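Local atomic coordinates of uncharacterized protein Y57A10A.28 (Caenorhabditis elegans, PDB entry 5EIK), a protein that forms a homotrimeric potassium channel of intracellular membranes, binds phosphatidylinositol 4,5-bisphosphate and may supply counter-ion current during calcium release. Residues D32-V37 / L97-V101; C40-R44 / D111-A117. All coordinates share one frame; numbering follows the deposited sequence.

Contact 1: residues D32-V37 / L97-V101; sequences DAAHYV and LGSIV. With CPL (1-palmitoyl-2-linoleoyl-sn-glycero-3-phosphocholine), chain C.
The phenol ring of Tyr36 lies against Gly98, whose CA sits over one face in a CH-pi contact, 4.0 Å from the ring centroid and 19° off the normal. The opposite face is taken by the carbonyl oxygen of Asp32, one turn earlier in its own helix, and at the ring edge, in plane, stands CD2 of Leu97. That leucine crosses the tyrosine at about a right angle, its CG 3.7 Å from Tyr36 CE2. With CG anti to its carbonyl carbon (chi1 -59°), Tyr36 swings its ring back along the helix, over the carbonyl of Asp32 and up to Gly98. The backbones are nearest here, the CA atoms of Tyr36 and Gly98 lying 5.9 Å apart. Beyond the CB of Tyr36, Val101 turns CG1 to CG2 of Val37 at 3.6 Å, while its CG2 reaches Ala33 CB at 4.3 Å. An alanine in place of Tyr36 is likely to open a gap beside Leu97 and leave Gly98 CA without the ring that covers it. Segments 32-37 and 97-101, inclined at 47° to each other, thus meet through van der Waals and CH-pi contacts, and the polar carboxylate of Asp32 has its partner on another helix, OD1 accepting a hydrogen bond from Gln133.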
loop_
_atom_site.group_PDB
_atom_site.type_symbol
_atom_site.label_atom_id
_atom_site.label_comp_id
_atom_site.label_asym_id
_atom_site.label_seq_id
_atom_site.Cartn_x
_atom_site.Cartn_y
_atom_site.Cartn_z
ATOM N N ASP A 32 -26.745 -7.697 -0.522
ATOM C CA ASP A 32 -25.546 -7.328 0.230
ATOM C C ASP A 32 -25.151 -8.438 1.204
ATOM O O ASP A 32 -23.979 -8.834 1.271
ATOM C CB ASP A 32 -25.763 -6.022 1.009
ATOM C CG ASP A 32 -25.786 -4.796 0.103
ATOM O OD1 ASP A 32 -25.311 -4.897 -1.046
ATOM O OD2 ASP A 32 -26.260 -3.730 0.542
ATOM N N ALA A 33 -26.131 -8.937 1.953
ATOM C CA ALA A 33 -25.892 -10.002 2.915
ATOM C C ALA A 33 -25.310 -11.244 2.222
ATOM O O ALA A 33 -24.444 -11.925 2.774
ATOM C CB ALA A 33 -27.196 -10.352 3.640
ATOM N N ALA A 34 -25.783 -11.535 1.015
ATOM C CA ALA A 34 -25.284 -12.687 0.274
ATOM C C ALA A 34 -23.788 -12.507 0.039
ATOM O O ALA A 34 -23.001 -13.435 0.228
ATOM C CB ALA A 34 -26.013 -12.823 -1.071
ATOM N N HIS A 35 -23.403 -11.306 -0.386
ATOM C CA HIS A 35 -22.001 -11.002 -0.622
ATOM C C HIS A 35 -21.208 -11.115 0.699
ATOM O O HIS A 35 -20.142 -11.730 0.735
ATOM C CB HIS A 35 -21.865 -9.598 -1.219
ATOM C CG HIS A 35 -20.458 -9.079 -1.232
ATOM N ND1 HIS A 35 -19.462 -9.650 -1.991
ATOM C CD2 HIS A 35 -19.880 -8.061 -0.552
ATOM C CE1 HIS A 35 -18.329 -9.007 -1.775
ATOM N NE2 HIS A 35 -18.553 -8.041 -0.905
ATOM N N TYR A 36 -21.731 -10.541 1.781
ATOM C CA TYR A 36 -21.046 -10.620 3.071
ATOM C C TYR A 36 -20.869 -12.067 3.520
ATOM O O TYR A 36 -19.785 -12.451 3.969
ATOM C CB TYR A 36 -21.807 -9.861 4.162
ATOM C CG TYR A 36 -22.016 -8.401 3.868
ATOM C CD1 TYR A 36 -21.034 -7.648 3.219
ATOM C CD2 TYR A 36 -23.203 -7.772 4.229
ATOM C CE1 TYR A 36 -21.242 -6.300 2.933
ATOM C CE2 TYR A 36 -23.423 -6.431 3.954
ATOM C CZ TYR A 36 -22.443 -5.701 3.305
ATOM O OH TYR A 36 -22.686 -4.382 3.018
ATOM N N VAL A 37 -21.934 -12.860 3.399
ATOM C CA VAL A 37 -21.880 -14.263 3.787
ATOM C C VAL A 37 -20.793 -14.998 3.020
ATOM O O VAL A 37 -19.956 -15.667 3.618
ATOM C CB VAL A 37 -23.230 -14.985 3.557
ATOM C CG1 VAL A 37 -23.079 -16.474 3.831
ATOM C CG2 VAL A 37 -24.283 -14.415 4.480
ATOM N N LEU A 97 -24.720 -4.352 8.972
ATOM C CA LEU A 97 -25.174 -5.594 8.353
ATOM C C LEU A 97 -23.985 -6.539 8.151
ATOM O O LEU A 97 -24.091 -7.745 8.380
ATOM C CB LEU A 97 -25.865 -5.314 7.008
ATOM C CG LEU A 97 -26.372 -6.530 6.207
ATOM C CD1 LEU A 97 -27.369 -7.335 7.017
ATOM C CD2 LEU A 97 -27.017 -6.075 4.913
ATOM N N GLY A 98 -22.853 -5.979 7.732
ATOM C CA GLY A 98 -21.665 -6.781 7.517
ATOM C C GLY A 98 -21.135 -7.394 8.801
ATOM O O GLY A 98 -20.718 -8.555 8.829
ATOM N N SER A 99 -21.144 -6.618 9.872
ATOM C CA SER A 99 -20.671 -7.122 11.157
ATOM C C SER A 99 -21.611 -8.205 11.703
ATOM O O SER A 99 -21.164 -9.186 12.314
ATOM C CB SER A 99 -20.570 -5.976 12.157
ATOM O OG SER A 99 -19.803 -4.925 11.610
ATOM N N ILE A 100 -22.909 -8.033 11.478
ATOM C CA ILE A 100 -23.883 -9.013 11.950
ATOM C C ILE A 100 -23.691 -10.337 11.219
ATOM O O ILE A 100 -23.675 -11.404 11.837
ATOM C CB ILE A 100 -25.311 -8.504 11.761
ATOM C CG1 ILE A 100 -25.577 -7.369 12.752
ATOM C CG2 ILE A 100 -26.310 -9.636 11.973
ATOM C CD1 ILE A 100 -26.907 -6.668 12.537
ATOM N N VAL A 101 -23.527 -10.266 9.904
ATOM C CA VAL A 101 -23.306 -11.472 9.120
ATOM C C VAL A 101 -22.034 -12.155 9.616
ATOM O O VAL A 101 -22.020 -13.365 9.845
ATOM C CB VAL A 101 -23.168 -11.157 7.609
ATOM C CG1 VAL A 101 -22.581 -12.355 6.871
ATOM C CG2 VAL A 101 -24.533 -10.801 7.027
HETATM C C1 CPL C . -21.492 -8.872 20.454
HETATM C C2 CPL C . -22.784 -9.071 19.553
HETATM C C3 CPL C . -22.462 -8.959 18.031
HETATM C C4 CPL C . -18.140 -11.445 19.925
HETATM C C5 CPL C . -17.170 -12.101 20.923
HETATM C C6 CPL C . -17.829 -14.631 20.499
HETATM C C7 CPL C . -15.442 -13.869 20.929
HETATM C C8 CPL C . -17.001 -13.774 22.040
HETATM C C11 CPL C . -22.691 -6.924 16.472
HETATM C C12 CPL C . -23.395 -5.544 16.427
HETATM C C13 CPL C . -24.666 -5.430 17.327
HETATM C C14 CPL C . -25.963 -5.106 16.546
HETATM C C15 CPL C . -27.103 -4.480 17.395
HETATM C C16 CPL C . -28.055 -3.576 16.545
HETATM C C17 CPL C . -28.750 -4.279 15.370
HETATM C C18 CPL C . -30.261 -4.661 15.657
HETATM C C19 CPL C . -30.732 -6.103 15.182
HETATM C C20 CPL C . -31.589 -6.220 13.884
HETATM C C21 CPL C . -30.833 -6.639 12.612
HETATM C C22 CPL C . -30.863 -8.164 12.385
HETATM C C23 CPL C . -31.002 -8.639 10.956
HETATM C C24 CPL C . -30.309 -9.997 10.675
HETATM C C25 CPL C . -29.619 -10.008 9.300
HETATM C C26 CPL C . -29.102 -11.389 8.969
HETATM C C31 CPL C . -24.832 -10.637 20.313
HETATM C C32 CPL C . -25.912 -9.667 19.823
HETATM C C33 CPL C . -27.311 -10.365 19.674
HETATM C C34 CPL C . -28.413 -9.642 20.463
HETATM C C35 CPL C . -29.408 -8.845 19.584
HETATM C C36 CPL C . -29.743 -7.459 20.189
HETATM C C37 CPL C . -31.132 -6.932 19.837
HETATM C C38 CPL C . -31.875 -6.360 21.020
HETATM C C39 CPL C . -33.326 -6.894 21.010
HETATM C C40 CPL C . -33.984 -7.412 22.074
HETATM C C41 CPL C . -33.975 -6.811 23.485
HETATM C C42 CPL C . -35.045 -5.705 23.543
HETATM C C43 CPL C . -34.747 -4.412 23.844
HETATM C C44 CPL C . -34.051 -3.479 22.867
HETATM C C45 CPL C . -32.677 -2.984 23.325
HETATM N N CPL C . -16.834 -13.529 20.614
HETATM O O2 CPL C . -23.396 -10.378 19.922
HETATM O O3 CPL C . -22.360 -7.512 17.823
HETATM O O11 CPL C . -22.400 -7.533 15.388
HETATM O O31 CPL C . -25.147 -11.620 21.023
HETATM O O1P CPL C . -18.587 -7.725 19.870
HETATM O O2P CPL C . -18.675 -9.316 21.820
HETATM O O3P CPL C . -20.339 -9.636 19.864
HETATM O O4P CPL C . -17.810 -10.078 19.555
HETATM P P CPL C . -18.861 -9.170 20.313
#

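Contact 2: residues C40-R44 / D111-A117; sequences CLSVR and DVVFRLA. With DMU (decyl-beta-D-maltopyranoside), chain L.
The short helix 112-117 runs almost perpendicular to the segment 40-44, at 101° with 11.8 Å between the axes, and side chains, above all Arg44, bridge the distance. The CG of Arg44 is anti to the backbone N and the chain stays extended as far as NE, which carries the guanidinium across to Asp111 and Phe114 together. The carboxylate of Asp111 meets it from the opposite direction, edge against edge, in an end-on bidentate salt bridge. Arg44 NH2 donates to Asp111 OD2 at 2.7 Å, somewhat tilted from the guanidinium plane, whereas NH1 points at OD1 over 3.2 Å in a nearly straight bond of 176°; both oxygens use their syn lone pairs. One face of the same guanidinium lies flat on the Phe114 ring, with the planes 8° apart and Arg44 CZ 3.5 Å from the ring centroid, a stacked cation-pi pair. Ring and carboxylate therefore restrain the guanidinium in two directions, one fixing its tilt and the other its rotation in plane. Alongside, Leu41 forks between two partners: CD2 rests 3.7 Å from Phe114 CD1, and CD1 meets Ala117 CB at 3.9 Å. The outer side of the short helix carries Leu116, against which the alkyl tail of a decyl maltoside molecule packs. Asp111 occupies the N-cap position of helix 112-117, although its side chain is turned to the arginine and makes no capping bond. Here a salt bridge reinforced by a cation-pi stack fastens the segment between helices 92-107 and 120-148, inferred to be cytoplasmic, to the end of transmembrane helix 30-47 inferred to face the cytoplasm.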
loop_
_atom_site.group_PDB
_atom_site.type_symbol
_atom_site.label_atom_id
_atom_site.label_comp_id
_atom_site.label_asym_id
_atom_site.label_seq_id
_atom_site.Cartn_x
_atom_site.Cartn_y
_atom_site.Cartn_z
ATOM N N CYS A 40 -17.325 -13.843 4.104
ATOM C CA CYS A 40 -16.931 -14.394 5.401
ATOM C C CYS A 40 -16.567 -15.870 5.318
ATOM O O CYS A 40 -15.630 -16.325 5.977
ATOM C CB CYS A 40 -18.043 -14.201 6.431
ATOM S SG CYS A 40 -18.229 -12.510 6.992
ATOM N N LEU A 41 -17.313 -16.615 4.513
ATOM C CA LEU A 41 -17.034 -18.024 4.334
ATOM C C LEU A 41 -15.637 -18.160 3.746
ATOM O O LEU A 41 -14.887 -19.065 4.101
ATOM C CB LEU A 41 -18.062 -18.657 3.388
ATOM C CG LEU A 41 -19.502 -18.647 3.903
ATOM C CD1 LEU A 41 -20.434 -19.267 2.872
ATOM C CD2 LEU A 41 -19.567 -19.400 5.220
ATOM N N SER A 42 -15.289 -17.249 2.847
ATOM C CA SER A 42 -13.981 -17.280 2.210
ATOM C C SER A 42 -12.883 -17.019 3.243
ATOM O O SER A 42 -11.887 -17.744 3.309
ATOM C CB SER A 42 -13.930 -16.244 1.084
ATOM O OG SER A 42 -12.686 -16.287 0.413
ATOM N N VAL A 43 -13.063 -15.991 4.060
ATOM C CA VAL A 43 -12.068 -15.689 5.075
ATOM C C VAL A 43 -11.945 -16.869 6.032
ATOM O O VAL A 43 -10.848 -17.198 6.479
ATOM C CB VAL A 43 -12.435 -14.427 5.880
ATOM C CG1 VAL A 43 -11.492 -14.269 7.058
ATOM C CG2 VAL A 43 -12.353 -13.197 4.982
ATOM N N ARG A 44 -13.071 -17.506 6.341
ATOM C CA ARG A 44 -13.066 -18.646 7.246
ATOM C C ARG A 44 -12.344 -19.845 6.634
ATOM O O ARG A 44 -11.612 -20.555 7.322
ATOM C CB ARG A 44 -14.499 -19.024 7.626
ATOM C CG ARG A 44 -14.600 -20.280 8.465
ATOM C CD ARG A 44 -15.905 -20.339 9.262
ATOM N NE ARG A 44 -16.088 -21.658 9.860
ATOM C CZ ARG A 44 -17.049 -21.969 10.721
ATOM N NH1 ARG A 44 -17.930 -21.057 11.101
ATOM N NH2 ARG A 44 -17.123 -23.200 11.203
ATOM N N ASP A 111 -23.253 -23.598 15.091
ATOM C CA ASP A 111 -22.745 -23.200 13.784
ATOM C C ASP A 111 -23.785 -23.372 12.667
ATOM O O ASP A 111 -23.427 -23.679 11.530
ATOM C CB ASP A 111 -21.496 -24.043 13.481
ATOM C CG ASP A 111 -20.346 -23.225 12.890
ATOM O OD1 ASP A 111 -20.243 -22.006 13.164
ATOM O OD2 ASP A 111 -19.527 -23.822 12.164
ATOM N N VAL A 112 -25.064 -23.168 12.983
ATOM C CA VAL A 112 -26.128 -23.336 11.994
ATOM C C VAL A 112 -26.006 -22.467 10.766
ATOM O O VAL A 112 -26.239 -22.924 9.643
ATOM C CB VAL A 112 -27.521 -23.068 12.575
ATOM C CG1 VAL A 112 -27.968 -24.251 13.398
ATOM C CG2 VAL A 112 -27.499 -21.779 13.399
ATOM N N VAL A 113 -25.671 -21.202 10.971
ATOM C CA VAL A 113 -25.545 -20.297 9.841
ATOM C C VAL A 113 -24.505 -20.808 8.861
ATOM O O VAL A 113 -24.764 -20.895 7.660
ATOM C CB VAL A 113 -25.169 -18.901 10.300
ATOM C CG1 VAL A 113 -24.858 -18.026 9.091
ATOM C CG2 VAL A 113 -26.317 -18.324 11.122
ATOM N N PHE A 114 -23.338 -21.161 9.387
ATOM C CA PHE A 114 -22.249 -21.681 8.573
ATOM C C PHE A 114 -22.722 -22.917 7.809
ATOM O O PHE A 114 -22.577 -23.000 6.588
ATOM C CB PHE A 114 -21.058 -22.046 9.468
ATOM C CG PHE A 114 -19.922 -22.681 8.730
ATOM C CD1 PHE A 114 -19.079 -21.916 7.927
ATOM C CD2 PHE A 114 -19.715 -24.054 8.802
ATOM C CE1 PHE A 114 -18.046 -22.513 7.199
ATOM C CE2 PHE A 114 -18.686 -24.666 8.078
ATOM C CZ PHE A 114 -17.847 -23.893 7.274
ATOM N N ARG A 115 -23.289 -23.872 8.542
ATOM C CA ARG A 115 -23.788 -25.117 7.960
ATOM C C ARG A 115 -24.840 -24.890 6.876
ATOM O O ARG A 115 -24.855 -25.573 5.847
ATOM C CB ARG A 115 -24.377 -26.001 9.059
ATOM C CG ARG A 115 -23.338 -26.622 9.970
ATOM C CD ARG A 115 -23.983 -27.353 11.132
ATOM N NE ARG A 115 -22.977 -27.987 11.977
ATOM C CZ ARG A 115 -23.184 -28.357 13.236
ATOM N NH1 ARG A 115 -24.366 -28.154 13.798
ATOM N NH2 ARG A 115 -22.207 -28.922 13.935
ATOM N N LEU A 116 -25.730 -23.941 7.115
ATOM C CA LEU A 116 -26.757 -23.642 6.140
ATOM C C LEU A 116 -26.141 -22.971 4.904
ATOM O O LEU A 116 -26.480 -23.312 3.768
ATOM C CB LEU A 116 -27.818 -22.729 6.764
ATOM C CG LEU A 116 -28.915 -22.231 5.818
ATOM C CD1 LEU A 116 -29.633 -23.417 5.166
ATOM C CD2 LEU A 116 -29.899 -21.384 6.600
ATOM N N ALA A 117 -25.224 -22.032 5.123
ATOM C CA ALA A 117 -24.597 -21.319 4.014
ATOM C C ALA A 117 -23.696 -22.171 3.134
ATOM O O ALA A 117 -23.498 -21.859 1.962
ATOM C CB ALA A 117 -23.818 -20.128 4.533
HETATM C C1 DMU L . -38.739 -12.546 4.899
HETATM C C2 DMU L . -39.624 -11.268 4.890
HETATM C C3 DMU L . -40.289 -11.046 6.305
HETATM C C4 DMU L . -39.207 -11.175 7.405
HETATM O O5 DMU L . -38.574 -12.466 7.340
HETATM C C6 DMU L . -37.794 -12.525 6.126
HETATM O O7 DMU L . -40.870 -9.720 6.407
HETATM O O16 DMU L . -36.992 -13.714 6.125
HETATM C C18 DMU L . -35.741 -13.384 6.768
HETATM C C19 DMU L . -34.824 -14.609 6.699
HETATM C C22 DMU L . -33.497 -14.352 7.424
HETATM C C25 DMU L . -32.472 -15.346 6.870
HETATM C C28 DMU L . -31.381 -15.595 7.907
HETATM C C31 DMU L . -30.790 -16.995 7.690
HETATM C C34 DMU L . -29.324 -16.880 7.237
HETATM C C37 DMU L . -29.153 -17.597 5.894
HETATM C C40 DMU L . -28.080 -18.689 6.005
HETATM C C43 DMU L . -26.819 -18.236 5.268
HETATM O O49 DMU L . -37.943 -12.588 3.685
HETATM O O55 DMU L . -40.653 -11.441 3.892
HETATM C C57 DMU L . -39.829 -10.985 8.788
HETATM O O61 DMU L . -38.787 -10.546 9.674
HETATM C C5 DMU L . -42.844 -8.379 5.691
HETATM C C7 DMU L . -42.974 -7.743 7.137
HETATM C C8 DMU L . -43.915 -8.684 7.991
HETATM C C9 DMU L . -43.277 -10.104 8.014
HETATM O O1 DMU L . -43.129 -10.519 6.635
HETATM C C10 DMU L . -42.205 -9.739 5.877
HETATM O O2 DMU L . -43.987 -8.215 9.353
HETATM O O3 DMU L . -41.811 -7.476 5.108
HETATM O O4 DMU L . -43.519 -6.423 7.061
HETATM C C11 DMU L . -44.173 -11.045 8.781
HETATM O O6 DMU L . -43.598 -12.300 8.900
#

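Contacts 1 and 2 share helix 30-47 and follow one another along it, their centres about 11 Å apart. They meet directly where Val37 CG1 of contact 1 packs on Ala117 CB of contact 2 at 3.8 Å. The partners also succeed each other in the chain, helix 92-107 leading into helix 112-117. Contact 1 is apolar, whereas contact 2, near the end of helix 30-47 inferred to be cytoplasmic, adds a salt bridge and cation-pi stack to apolar packing. Bound lipid flanks contact 1, where Ile100 CD1 lies 3.9 Å from C21 of the phosphatidylcholine. The PIP2-binding Lys130 is about 9 Å from Val37 and about 10 Å from Leu41, measured between side chains, so both of these residues lie near Lys130 without touching it.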